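Local coordinates for DNA damage response protein Rtt109, putative (PDB 5ZB9) that probably transfers acetyl groups from acetyl-CoA to lysine side chains of histone H3, as a fungal histone acetyltransferase, at residues 247-259 with 288-300. Sequence-based numbering, arbitrary orientation.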
loop_
_atom_site.group_PDB
_atom_site.type_symbol
_atom_site.label_atom_id
_atom_site.label_comp_id
_atom_site.label_asym_id
_atom_site.label_seq_id
_atom_site.Cartn_x
_atom_site.Cartn_y
_atom_site.Cartn_z
ATOM N N ASN A 247 -9.055 -14.698 15.207
ATOM C CA ASN A 247 -9.198 -14.763 16.651
ATOM C C ASN A 247 -8.903 -13.420 17.296
ATOM O O ASN A 247 -7.765 -13.130 17.654
ATOM C CB ASN A 247 -8.277 -15.839 17.228
ATOM C CG ASN A 247 -8.398 -15.970 18.740
ATOM O OD1 ASN A 247 -9.307 -15.411 19.364
ATOM N ND2 ASN A 247 -7.475 -16.717 19.335
ATOM N N PRO A 248 -9.943 -12.598 17.460
ATOM C CA PRO A 248 -9.853 -11.263 18.063
ATOM C C PRO A 248 -9.497 -11.311 19.546
ATOM O O PRO A 248 -9.325 -10.260 20.177
ATOM C CB PRO A 248 -11.260 -10.692 17.867
ATOM C CG PRO A 248 -11.861 -11.524 16.782
ATOM C CD PRO A 248 -11.296 -12.883 16.959
ATOM N N ASN A 249 -9.400 -12.520 20.095
ATOM C CA ASN A 249 -9.079 -12.691 21.506
ATOM C C ASN A 249 -7.645 -13.156 21.713
ATOM O O ASN A 249 -7.187 -13.279 22.848
ATOM C CB ASN A 249 -10.049 -13.673 22.163
ATOM C CG ASN A 249 -11.366 -13.022 22.552
ATOM O OD1 ASN A 249 -11.735 -11.973 22.021
ATOM N ND2 ASN A 249 -12.079 -13.640 23.487
ATOM N N ALA A 250 -6.941 -13.408 20.611
ATOM C CA ALA A 250 -5.517 -13.728 20.661
ATOM C C ALA A 250 -4.739 -12.540 21.247
ATOM O O ALA A 250 -5.277 -11.433 21.333
ATOM C CB ALA A 250 -5.016 -14.086 19.270
ATOM N N PRO A 251 -3.484 -12.760 21.684
ATOM C CA PRO A 251 -2.730 -11.631 22.252
ATOM C C PRO A 251 -2.535 -10.502 21.238
ATOM O O PRO A 251 -2.406 -10.781 20.043
ATOM C CB PRO A 251 -1.386 -12.255 22.631
ATOM C CG PRO A 251 -1.649 -13.711 22.718
ATOM C CD PRO A 251 -2.704 -14.007 21.711
ATOM N N PRO A 252 -2.521 -9.244 21.707
ATOM C CA PRO A 252 -2.451 -8.082 20.812
ATOM C C PRO A 252 -1.320 -8.181 19.784
ATOM O O PRO A 252 -1.497 -7.728 18.658
ATOM C CB PRO A 252 -2.217 -6.915 21.775
ATOM C CG PRO A 252 -2.819 -7.374 23.057
ATOM C CD PRO A 252 -2.579 -8.847 23.124
ATOM N N ARG A 253 -0.198 -8.796 20.151
ATOM C CA ARG A 253 0.940 -8.915 19.242
ATOM C C ARG A 253 0.616 -9.702 17.973
ATOM O O ARG A 253 1.387 -9.682 17.015
ATOM C CB ARG A 253 2.134 -9.564 19.956
ATOM C CG ARG A 253 1.953 -11.036 20.318
ATOM C CD ARG A 253 3.226 -11.597 20.937
ATOM N NE ARG A 253 4.375 -11.320 20.089
ATOM C CZ ARG A 253 4.802 -12.137 19.135
ATOM N NH1 ARG A 253 4.182 -13.293 18.929
ATOM N NH2 ARG A 253 5.850 -11.799 18.391
ATOM N N CYS A 254 -0.520 -10.394 17.973
ATOM C CA CYS A 254 -0.932 -11.214 16.834
ATOM C C CYS A 254 -1.960 -10.513 15.958
ATOM O O CYS A 254 -2.301 -11.001 14.881
ATOM C CB CYS A 254 -1.523 -12.547 17.314
ATOM S SG CYS A 254 -0.506 -13.484 18.472
ATOM N N LEU A 255 -2.461 -9.378 16.430
ATOM C CA LEU A 255 -3.618 -8.749 15.815
ATOM C C LEU A 255 -3.264 -7.598 14.872
ATOM O O LEU A 255 -4.138 -7.069 14.200
ATOM C CB LEU A 255 -4.564 -8.254 16.908
ATOM C CG LEU A 255 -4.978 -9.344 17.902
ATOM C CD1 LEU A 255 -5.990 -8.816 18.913
ATOM C CD2 LEU A 255 -5.519 -10.569 17.172
ATOM N N VAL A 256 -1.986 -7.220 14.829
ATOM C CA VAL A 256 -1.515 -6.099 14.008
ATOM C C VAL A 256 -0.538 -6.554 12.920
ATOM O O VAL A 256 0.389 -7.306 13.197
ATOM C CB VAL A 256 -0.827 -5.039 14.879
ATOM C CG1 VAL A 256 -0.420 -3.841 14.045
ATOM C CG2 VAL A 256 -1.741 -4.618 16.014
ATOM N N PRO A 257 -0.734 -6.103 11.673
ATOM C CA PRO A 257 0.158 -6.602 10.619
ATOM C C PRO A 257 1.540 -5.950 10.654
ATOM O O PRO A 257 1.657 -4.774 10.975
ATOM C CB PRO A 257 -0.590 -6.242 9.334
ATOM C CG PRO A 257 -1.392 -5.038 9.701
ATOM C CD PRO A 257 -1.775 -5.201 11.144
ATOM N N ARG A 258 2.575 -6.711 10.317
ATOM C CA ARG A 258 3.946 -6.217 10.391
ATOM C C ARG A 258 4.558 -5.961 9.009
ATOM O O ARG A 258 5.054 -6.874 8.359
ATOM C CB ARG A 258 4.801 -7.206 11.187
ATOM C CG ARG A 258 4.354 -7.332 12.643
ATOM C CD ARG A 258 4.642 -8.701 13.238
ATOM N NE ARG A 258 4.135 -8.814 14.608
ATOM C CZ ARG A 258 4.874 -8.624 15.697
ATOM N NH1 ARG A 258 6.161 -8.316 15.589
ATOM N NH2 ARG A 258 4.325 -8.739 16.898
ATOM N N PHE A 259 4.514 -4.704 8.574
ATOM C CA PHE A 259 5.033 -4.294 7.269
ATOM C C PHE A 259 6.437 -3.699 7.397
ATOM O O PHE A 259 6.807 -3.224 8.472
ATOM C CB PHE A 259 4.090 -3.267 6.625
ATOM C CG PHE A 259 2.730 -3.804 6.300
ATOM C CD1 PHE A 259 2.559 -4.723 5.272
ATOM C CD2 PHE A 259 1.616 -3.382 7.009
ATOM C CE1 PHE A 259 1.303 -5.222 4.964
ATOM C CE2 PHE A 259 0.351 -3.874 6.705
ATOM C CZ PHE A 259 0.195 -4.796 5.679
ATOM N N SER A 288 2.881 -16.866 26.823
ATOM C CA SER A 288 1.546 -16.294 26.733
ATOM C C SER A 288 1.485 -15.314 25.568
ATOM O O SER A 288 0.423 -15.073 24.992
ATOM C CB SER A 288 1.168 -15.589 28.033
ATOM O OG SER A 288 2.027 -14.485 28.281
ATOM N N GLY A 289 2.644 -14.752 25.229
ATOM C CA GLY A 289 2.742 -13.758 24.181
ATOM C C GLY A 289 2.216 -12.410 24.632
ATOM O O GLY A 289 1.912 -11.549 23.811
ATOM N N HIS A 290 2.100 -12.219 25.941
ATOM C CA HIS A 290 1.593 -10.961 26.467
ATOM C C HIS A 290 2.729 -10.004 26.786
ATOM O O HIS A 290 3.703 -10.363 27.443
ATOM C CB HIS A 290 0.741 -11.193 27.711
ATOM C CG HIS A 290 -0.553 -11.890 27.435
ATOM N ND1 HIS A 290 -1.260 -12.562 28.409
ATOM C CD2 HIS A 290 -1.275 -12.015 26.296
ATOM C CE1 HIS A 290 -2.359 -13.071 27.883
ATOM N NE2 HIS A 290 -2.395 -12.752 26.602
ATOM N N TRP A 291 2.591 -8.777 26.302
ATOM C CA TRP A 291 3.547 -7.726 26.574
ATOM C C TRP A 291 3.482 -7.262 28.020
ATOM O O TRP A 291 2.486 -7.480 28.714
ATOM C CB TRP A 291 3.289 -6.539 25.665
ATOM C CG TRP A 291 3.505 -6.783 24.214
ATOM C CD1 TRP A 291 4.526 -7.466 23.638
ATOM C CD2 TRP A 291 2.678 -6.308 23.143
ATOM N NE1 TRP A 291 4.393 -7.446 22.267
ATOM C CE2 TRP A 291 3.263 -6.741 21.943
ATOM C CE3 TRP A 291 1.500 -5.554 23.088
ATOM C CZ2 TRP A 291 2.718 -6.437 20.700
ATOM C CZ3 TRP A 291 0.956 -5.267 21.861
ATOM C CH2 TRP A 291 1.558 -5.712 20.684
ATOM N N ARG A 292 4.537 -6.583 28.456
ATOM C CA ARG A 292 4.597 -6.065 29.815
ATOM C C ARG A 292 3.837 -4.747 29.928
ATOM O O ARG A 292 2.956 -4.600 30.773
ATOM C CB ARG A 292 6.056 -5.879 30.252
ATOM C CG ARG A 292 6.217 -5.390 31.685
ATOM C CD ARG A 292 7.681 -5.234 32.089
ATOM N NE ARG A 292 8.362 -4.211 31.302
ATOM C CZ ARG A 292 9.406 -4.454 30.517
ATOM N NH1 ARG A 292 9.965 -3.461 29.832
ATOM N NH2 ARG A 292 9.893 -5.692 30.421
ATOM N N SER A 293 4.167 -3.797 29.060
ATOM C CA SER A 293 3.629 -2.448 29.183
ATOM C C SER A 293 2.320 -2.216 28.425
ATOM O O SER A 293 1.628 -1.242 28.696
ATOM C CB SER A 293 4.670 -1.435 28.721
ATOM O OG SER A 293 5.005 -1.636 27.364
ATOM N N VAL A 294 1.980 -3.090 27.482
ATOM C CA VAL A 294 0.734 -2.944 26.721
ATOM C C VAL A 294 -0.099 -4.224 26.784
ATOM O O VAL A 294 0.386 -5.302 26.424
ATOM C CB VAL A 294 1.004 -2.582 25.239
ATOM C CG1 VAL A 294 -0.269 -2.719 24.411
ATOM C CG2 VAL A 294 1.568 -1.176 25.121
ATOM N N LYS A 295 -1.355 -4.097 27.213
ATOM C CA LYS A 295 -2.177 -5.263 27.549
ATOM C C LYS A 295 -3.331 -5.543 26.590
ATOM O O LYS A 295 -3.909 -6.627 26.614
ATOM C CB LYS A 295 -2.736 -5.108 28.967
ATOM C CG LYS A 295 -1.666 -5.061 30.052
ATOM C CD LYS A 295 -0.828 -6.330 30.029
ATOM C CE LYS A 295 0.238 -6.338 31.117
ATOM N NZ LYS A 295 0.885 -7.685 31.194
ATOM N N SER A 296 -3.671 -4.574 25.751
ATOM C CA SER A 296 -4.752 -4.758 24.794
ATOM C C SER A 296 -4.484 -4.024 23.488
ATOM O O SER A 296 -3.587 -3.173 23.406
ATOM C CB SER A 296 -6.064 -4.266 25.378
ATOM O OG SER A 296 -6.067 -2.851 25.424
ATOM N N LEU A 297 -5.284 -4.343 22.474
ATOM C CA LEU A 297 -5.188 -3.673 21.185
ATOM C C LEU A 297 -5.523 -2.187 21.324
ATOM O O LEU A 297 -4.842 -1.332 20.758
ATOM C CB LEU A 297 -6.111 -4.345 20.173
ATOM C CG LEU A 297 -5.987 -3.878 18.727
ATOM C CD1 LEU A 297 -4.520 -3.803 18.309
ATOM C CD2 LEU A 297 -6.769 -4.811 17.822
ATOM N N ALA A 298 -6.565 -1.887 22.091
ATOM C CA ALA A 298 -6.943 -0.503 22.376
ATOM C C ALA A 298 -5.781 0.277 22.979
ATOM O O ALA A 298 -5.557 1.442 22.653
ATOM C CB ALA A 298 -8.144 -0.468 23.315
ATOM N N GLN A 299 -5.038 -0.381 23.860
ATOM C CA GLN A 299 -3.943 0.265 24.565
ATOM C C GLN A 299 -2.722 0.421 23.651
ATOM O O GLN A 299 -1.919 1.342 23.819
ATOM C CB GLN A 299 -3.593 -0.532 25.819
ATOM C CG GLN A 299 -2.878 0.265 26.886
ATOM C CD GLN A 299 -2.457 -0.587 28.083
ATOM O OE1 GLN A 299 -2.876 -1.745 28.229
ATOM N NE2 GLN A 299 -1.615 -0.012 28.943
ATOM N N PHE A 300 -2.592 -0.480 22.681
ATOM C CA PHE A 300 -1.554 -0.363 21.659
ATOM C C PHE A 300 -1.719 0.929 20.845
ATOM O O PHE A 300 -0.753 1.667 20.658
ATOM C CB PHE A 300 -1.569 -1.597 20.736
ATOM C CG PHE A 300 -0.629 -1.499 19.557
ATOM C CD1 PHE A 300 0.708 -1.838 19.687
ATOM C CD2 PHE A 300 -1.088 -1.078 18.316
ATOM C CE1 PHE A 300 1.574 -1.745 18.609
ATOM C CE2 PHE A 300 -0.228 -0.987 17.232
ATOM C CZ PHE A 300 1.104 -1.323 17.379
HETATM O O HOH W 1 0.721 -9.210 22.918
#
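P252 fits into the hollow of the curve traced by 291-297: its CB meets W291 CZ3 at 3.6 Å, obliquely to the indole, while CG lies 3.7 Å from S296 CA. Beside it the backbone of R253 runs over one face of W291, and R253 CB comes to 3.3 Å from W291 CZ2. A water sits 3.5 Å above the plane of the W291 indole, over its centre; it accepts from R253 N (2.9 Å) and donates to G289 O, linking two backbones that share no direct hydrogen bond. P251 fills the next hollow, CG near S288 O and CB at the edge of the H290 ring (3.7 Å from CD2). The contact joins a proline-rich turn to the loop leading into helix 297-304, away from the CoA site; S296 is the N-cap, its OG accepting from Q299 N. Past P252, V256 has CG1 anti to the backbone N (chi1 -176°), leaving CG2 to meet L297 CD1 (3.7 Å) and one face of F300. Chi1 of 68° sets R253 CG between backbone N and carbonyl carbon, with CD 3.2 Å from G289 O; the bend at chi3 then turns NE toward its salt bridge with D272, whose OD1 also accepts from W291 NE1.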